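PDB 3QC0: sugar isomerase from Sinorhizobium meliloti, which binds zinc in a xylose isomerase-like TIM barrel and probably acts as a sugar isomerase. Local coordinates for residues C18-A23 and A43-G48. Numbering follows the deposited sequence.
Sequences CGFAEA and AAIGLG
Ile45 reaches across to Phe20 and Ala21, joining two neighbouring outer helical elements of a TIM barrel: the start of helix 20-29, which follows the first strand, and the junction of helices 39-45 and 47-57, which follows the second. The better buried half is the meeting with Phe20. Phe20 CD1 lies 4.0 Å from Ile45 CD1, while the CG2 branch of Ile45 rests on Phe20 CB at the same 4.0 Å, and the two side chains cross at about a right angle. Because CG of Phe20 is anti to the backbone N (chi1 -176°), the ring is carried inward onto Pro37, Ala50 and Ile53; a large flat hydrocarbon suits this hidden place. Ala50 and Ile53, on helix 47-57, also touch Ile45, so both side chains share one apolar patch. Branching at the beta carbon suits Ile45, since it offers two arms to helix 20-29, CG2 to Phe20 CB and CG1-CD1 to the Phe20 ring and Ala21. Cut back to an alanine, Ile45 would lose both arms, which would probably open a gap beside Phe20 and leave the Ala21 methyl without its partner across the contact.

The other half is looser and faces solvent. Alanine suits exposed position 21, its one methyl adding a single apolar touch while putting little hydrocarbon into solvent. Gly19 is the N-cap residue, its O taking the first-turn bond from Ala23 N. Gly46 turns the chain between two helices with positive phi (107°), where a beta carbon would jam against the O of Ile45. At the solvent edge, Ala21 CB meets Ile45 CD1 at 4.0 Å.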
# COMPACT_ATOMS: atom_id res chain seq x y z
N CYS A 18 23.40 9.68 -15.91
CA CYS A 18 24.75 9.56 -15.40
C CYS A 18 25.08 8.17 -14.97
O CYS A 18 24.31 7.55 -14.23
CB CYS A 18 24.99 10.48 -14.19
SG CYS A 18 24.65 12.22 -14.43
N GLY A 19 26.26 7.71 -15.36
CA GLY A 19 26.86 6.57 -14.71
C GLY A 19 27.53 7.02 -13.43
O GLY A 19 27.45 8.19 -13.05
N PHE A 20 28.22 6.11 -12.77
CA PHE A 20 28.74 6.36 -11.41
C PHE A 20 29.68 7.56 -11.31
O PHE A 20 29.54 8.41 -10.43
CB PHE A 20 29.46 5.09 -10.90
CG PHE A 20 29.95 5.18 -9.49
CD1 PHE A 20 31.17 5.72 -9.18
CD2 PHE A 20 29.19 4.64 -8.44
CE1 PHE A 20 31.61 5.80 -7.87
CE2 PHE A 20 29.60 4.73 -7.15
CZ PHE A 20 30.84 5.27 -6.83
N ALA A 21 30.71 7.63 -12.18
CA ALA A 21 31.67 8.70 -12.07
C ALA A 21 31.08 10.08 -12.31
O ALA A 21 31.42 11.03 -11.58
CB ALA A 21 32.82 8.46 -13.06
N GLU A 22 30.22 10.19 -13.33
CA GLU A 22 29.59 11.48 -13.63
C GLU A 22 28.62 11.88 -12.53
O GLU A 22 28.54 13.05 -12.17
CB GLU A 22 28.84 11.47 -14.95
CG GLU A 22 28.51 12.92 -15.39
CD GLU A 22 27.55 13.01 -16.54
OE1 GLU A 22 27.38 11.99 -17.27
OE2 GLU A 22 26.98 14.10 -16.72
N ALA A 23 27.88 10.91 -12.02
CA ALA A 23 26.97 11.18 -10.91
C ALA A 23 27.74 11.74 -9.72
O ALA A 23 27.37 12.72 -9.12
CB ALA A 23 26.21 9.92 -10.52
N ALA A 43 28.98 -2.11 -10.79
CA ALA A 43 29.50 -3.16 -11.66
C ALA A 43 29.89 -2.57 -13.00
O ALA A 43 30.90 -3.01 -13.60
CB ALA A 43 28.50 -4.25 -11.90
N ALA A 44 29.12 -1.61 -13.49
CA ALA A 44 29.41 -1.04 -14.85
C ALA A 44 30.74 -0.29 -14.91
O ALA A 44 31.40 -0.31 -15.98
CB ALA A 44 28.30 -0.13 -15.30
N ILE A 45 31.12 0.39 -13.81
CA ILE A 45 32.42 1.09 -13.68
C ILE A 45 33.54 0.17 -13.17
O ILE A 45 34.72 0.32 -13.55
CB ILE A 45 32.31 2.39 -12.80
CG1 ILE A 45 33.54 3.30 -13.02
CG2 ILE A 45 32.19 2.13 -11.31
CD1 ILE A 45 33.44 4.62 -12.31
N GLY A 46 33.15 -0.79 -12.33
CA GLY A 46 34.04 -1.71 -11.67
C GLY A 46 34.18 -1.38 -10.20
O GLY A 46 34.39 -0.24 -9.83
N LEU A 47 34.03 -2.39 -9.34
CA LEU A 47 34.10 -2.17 -7.91
C LEU A 47 35.37 -1.50 -7.45
O LEU A 47 35.33 -0.63 -6.58
CB LEU A 47 33.92 -3.50 -7.15
CG LEU A 47 33.93 -3.46 -5.62
CD1 LEU A 47 32.76 -2.60 -5.09
CD2 LEU A 47 33.84 -4.88 -5.04
N GLY A 48 36.51 -1.86 -8.05
CA GLY A 48 37.77 -1.25 -7.62
C GLY A 48 37.84 0.23 -7.92
O GLY A 48 38.26 1.03 -7.08